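Local coordinates for TouB protein (Pseudomonas stutzeri, PDB 2INC) that is a small ubiquitin-like component of the toluene o-xylene monooxygenase system and probably takes part in its monooxygenase activity, at residues C[8-19]-C[31-41]. Numbering follows the deposited sequence.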
# COMPACT_ATOMS: atom_id res chain seq x y z
N PHE C 8 28.86 -46.63 2.84
CA PHE C 8 28.83 -47.66 1.81
C PHE C 8 29.44 -47.14 0.51
O PHE C 8 29.16 -45.99 0.10
CB PHE C 8 27.40 -48.13 1.60
CG PHE C 8 27.32 -49.51 0.99
CD1 PHE C 8 27.14 -50.63 1.81
CD2 PHE C 8 27.45 -49.70 -0.38
CE1 PHE C 8 27.08 -51.93 1.26
CE2 PHE C 8 27.40 -50.99 -0.93
CZ PHE C 8 27.23 -52.10 -0.10
N GLU C 9 30.29 -47.96 -0.14
CA GLU C 9 31.03 -47.45 -1.30
C GLU C 9 30.05 -47.02 -2.37
O GLU C 9 29.03 -47.71 -2.61
CB GLU C 9 32.00 -48.48 -1.87
CG GLU C 9 32.74 -47.99 -3.10
CD GLU C 9 33.87 -48.94 -3.52
OE1 GLU C 9 34.03 -50.03 -2.92
OE2 GLU C 9 34.60 -48.59 -4.47
N ARG C 10 30.32 -45.85 -2.93
CA ARG C 10 29.49 -45.24 -4.00
C ARG C 10 28.13 -44.66 -3.57
O ARG C 10 27.45 -44.04 -4.40
CB ARG C 10 29.28 -46.24 -5.14
CG ARG C 10 30.59 -46.72 -5.74
CD ARG C 10 30.29 -47.77 -6.77
NE ARG C 10 29.70 -47.10 -7.92
CZ ARG C 10 30.41 -46.56 -8.91
NH1 ARG C 10 31.75 -46.66 -8.90
NH2 ARG C 10 29.77 -45.93 -9.89
N ASP C 11 27.71 -44.91 -2.33
CA ASP C 11 26.58 -44.17 -1.74
C ASP C 11 27.01 -42.70 -1.43
O ASP C 11 28.20 -42.34 -1.53
CB ASP C 11 26.08 -44.86 -0.47
CG ASP C 11 24.57 -44.65 -0.25
OD1 ASP C 11 23.97 -43.68 -0.78
OD2 ASP C 11 23.96 -45.46 0.49
N PHE C 12 26.05 -41.87 -1.00
CA PHE C 12 26.32 -40.43 -0.76
C PHE C 12 26.21 -40.07 0.70
O PHE C 12 26.52 -38.94 1.05
CB PHE C 12 25.32 -39.55 -1.53
CG PHE C 12 24.01 -39.37 -0.80
CD1 PHE C 12 23.69 -38.14 -0.18
CD2 PHE C 12 23.11 -40.42 -0.69
CE1 PHE C 12 22.48 -37.95 0.50
CE2 PHE C 12 21.87 -40.23 -0.02
CZ PHE C 12 21.58 -38.98 0.58
N VAL C 13 25.78 -41.03 1.53
CA VAL C 13 25.43 -40.73 2.91
C VAL C 13 25.87 -41.83 3.85
O VAL C 13 25.81 -43.01 3.51
CB VAL C 13 23.91 -40.49 3.02
CG1 VAL C 13 23.09 -41.80 2.87
CG2 VAL C 13 23.58 -39.72 4.29
N ILE C 14 26.33 -41.45 5.05
CA ILE C 14 26.61 -42.40 6.13
C ILE C 14 25.30 -42.67 6.88
O ILE C 14 24.44 -41.76 7.03
CB ILE C 14 27.74 -41.88 7.04
CG1 ILE C 14 28.95 -41.40 6.17
CG2 ILE C 14 28.13 -42.92 8.05
CD1 ILE C 14 30.25 -41.05 6.95
N GLN C 15 25.09 -43.93 7.25
CA GLN C 15 23.81 -44.31 7.81
C GLN C 15 24.00 -45.13 9.06
O GLN C 15 25.04 -45.82 9.20
CB GLN C 15 23.01 -45.15 6.82
CG GLN C 15 22.72 -44.45 5.54
CD GLN C 15 22.07 -45.36 4.58
OE1 GLN C 15 22.76 -46.14 3.88
NE2 GLN C 15 20.72 -45.32 4.53
N LEU C 16 23.00 -45.07 9.95
CA LEU C 16 23.04 -45.89 11.15
C LEU C 16 22.54 -47.32 10.79
O LEU C 16 21.47 -47.47 10.23
CB LEU C 16 22.17 -45.28 12.25
CG LEU C 16 21.88 -46.15 13.50
CD1 LEU C 16 23.14 -46.39 14.37
CD2 LEU C 16 20.79 -45.52 14.32
N VAL C 17 23.32 -48.33 11.14
CA VAL C 17 22.98 -49.73 10.85
C VAL C 17 23.28 -50.52 12.13
O VAL C 17 24.45 -50.62 12.54
CB VAL C 17 23.80 -50.28 9.67
CG1 VAL C 17 23.49 -51.75 9.43
CG2 VAL C 17 23.51 -49.51 8.41
N PRO C 18 22.24 -51.01 12.81
CA PRO C 18 22.47 -51.90 13.95
C PRO C 18 23.00 -53.24 13.45
O PRO C 18 22.52 -53.79 12.44
CB PRO C 18 21.09 -52.05 14.59
CG PRO C 18 20.11 -51.70 13.54
CD PRO C 18 20.80 -50.77 12.56
N VAL C 19 24.03 -53.74 14.10
CA VAL C 19 24.55 -55.05 13.76
C VAL C 19 24.52 -55.84 15.07
O VAL C 19 24.12 -55.30 16.09
CB VAL C 19 26.00 -54.99 13.17
CG1 VAL C 19 26.02 -54.26 11.84
CG2 VAL C 19 26.98 -54.38 14.13
N LYS C 31 24.02 -56.56 6.19
CA LYS C 31 23.14 -55.66 6.90
C LYS C 31 23.26 -54.24 6.38
O LYS C 31 22.25 -53.59 6.16
CB LYS C 31 23.41 -55.73 8.40
CG LYS C 31 22.62 -56.85 9.08
CD LYS C 31 23.17 -57.16 10.44
CE LYS C 31 22.29 -58.11 11.20
NZ LYS C 31 22.99 -58.51 12.47
N CYS C 32 24.47 -53.77 6.16
CA CYS C 32 24.70 -52.48 5.51
C CYS C 32 24.15 -52.40 4.09
O CYS C 32 23.40 -51.46 3.75
CB CYS C 32 26.20 -52.18 5.51
SG CYS C 32 26.81 -51.97 7.21
N ALA C 33 24.49 -53.40 3.25
CA ALA C 33 24.08 -53.44 1.85
C ALA C 33 22.60 -53.21 1.72
O ALA C 33 22.17 -52.56 0.78
CB ALA C 33 24.45 -54.83 1.22
N TYR C 34 21.83 -53.72 2.67
CA TYR C 34 20.39 -53.61 2.67
C TYR C 34 19.90 -52.14 2.54
O TYR C 34 18.81 -51.87 2.02
CB TYR C 34 19.86 -54.25 3.96
CG TYR C 34 18.37 -54.16 4.10
CD1 TYR C 34 17.55 -55.15 3.57
CD2 TYR C 34 17.77 -53.09 4.74
CE1 TYR C 34 16.16 -55.07 3.68
CE2 TYR C 34 16.38 -53.00 4.85
CZ TYR C 34 15.59 -53.99 4.32
OH TYR C 34 14.22 -53.92 4.42
N HIS C 35 20.70 -51.21 3.05
CA HIS C 35 20.31 -49.80 3.12
C HIS C 35 20.92 -48.99 1.98
O HIS C 35 20.73 -47.77 1.93
CB HIS C 35 20.69 -49.20 4.47
CG HIS C 35 19.90 -49.76 5.61
ND1 HIS C 35 18.55 -49.52 5.79
CD2 HIS C 35 20.26 -50.60 6.61
CE1 HIS C 35 18.11 -50.18 6.84
NE2 HIS C 35 19.13 -50.85 7.36
N SER C 36 21.62 -49.65 1.05
CA SER C 36 22.33 -48.94 -0.03
C SER C 36 22.20 -49.61 -1.40
O SER C 36 21.81 -48.95 -2.36
CB SER C 36 23.79 -48.79 0.31
OG SER C 36 23.94 -48.08 1.55
N ILE C 37 22.52 -50.91 -1.48
CA ILE C 37 22.46 -51.65 -2.77
C ILE C 37 21.00 -51.69 -3.23
O ILE C 37 20.09 -51.99 -2.42
CB ILE C 37 23.07 -53.09 -2.68
CG1 ILE C 37 24.56 -53.07 -2.30
CG2 ILE C 37 22.78 -53.94 -4.00
CD1 ILE C 37 25.52 -52.54 -3.37
N ASN C 38 20.77 -51.39 -4.51
CA ASN C 38 19.40 -51.33 -5.03
C ASN C 38 18.54 -50.20 -4.43
O ASN C 38 17.32 -50.17 -4.63
CB ASN C 38 18.67 -52.67 -4.86
CG ASN C 38 19.18 -53.72 -5.83
OD1 ASN C 38 19.38 -53.43 -7.03
ND2 ASN C 38 19.45 -54.92 -5.32
N ARG C 39 19.20 -49.28 -3.72
CA ARG C 39 18.54 -48.09 -3.23
C ARG C 39 18.76 -46.80 -4.05
O ARG C 39 17.77 -46.26 -4.47
CB ARG C 39 18.60 -47.96 -1.69
CG ARG C 39 17.57 -48.90 -0.97
CD ARG C 39 17.60 -48.73 0.57
NE ARG C 39 16.82 -49.77 1.24
CZ ARG C 39 15.53 -49.64 1.56
NH1 ARG C 39 14.87 -48.54 1.27
NH2 ARG C 39 14.89 -50.63 2.17
N ARG C 40 20.05 -46.62 -3.80
CA ARG C 40 21.06 -45.95 -4.33
C ARG C 40 22.40 -46.46 -4.85
O ARG C 40 23.08 -45.66 -5.29
CB ARG C 40 21.37 -44.89 -3.39
CG ARG C 40 20.34 -44.15 -3.01
CD ARG C 40 20.66 -43.22 -1.82
NE ARG C 40 19.76 -43.56 -0.80
CZ ARG C 40 20.00 -44.11 0.33
NH1 ARG C 40 21.18 -44.29 0.83
NH2 ARG C 40 19.01 -44.26 0.96
N VAL C 41 22.82 -47.71 -4.81
CA VAL C 41 24.05 -48.17 -5.41
C VAL C 41 23.65 -49.43 -6.20
O VAL C 41 22.79 -50.21 -5.73
CB VAL C 41 25.09 -48.52 -4.32
CG1 VAL C 41 26.39 -48.93 -4.96
CG2 VAL C 41 25.31 -47.33 -3.38
O HOH W 1 26.04 -44.91 -6.53
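Asp11 reaches from the turn after strand 2-8 to two partners on segment 31-41, an example of a buried carboxylate shared between a hydroxyl and a guanidinium. Ser36 OG donates to the anti lone pair of Asp11 OD2, 2.8 Å away, while Arg40 NH1 forms a salt bridge with the same OD2 at 3.0 Å. The guanidinium presents its edge to the acid, the two planes 33° apart, and a bend at chi3 (-121°) swings it there; Arg40 CD lies at the edge of the Phe12 ring. Asp11 OD1 takes the backbone N-H of Phe12 at 2.8 Å, which helps fix the carboxylate's rotation. Replacing Asp11 with alanine is likely to leave the Arg40 guanidinium without its mate and Ser36 OG without its acceptor.

Beside this polar group, Ser36 CB sits over one face of Phe8, 4.0 Å from the ring centroid, a CH-pi contact. Ile37 CD1 crosses to Phe8 CE2, and Ala33 CB packs against CE1. Farther along, Val17 CG1 meets Cys32 SG at 4.0 Å, joining helix 25-33 to 14-19, this chain's outermost strand, where another protein's chain bonds to the Ile14 and Leu16 backbone. The ion pair instead ties turn to post-helix loop, its thrice-gripped carboxylate probably kept ionised.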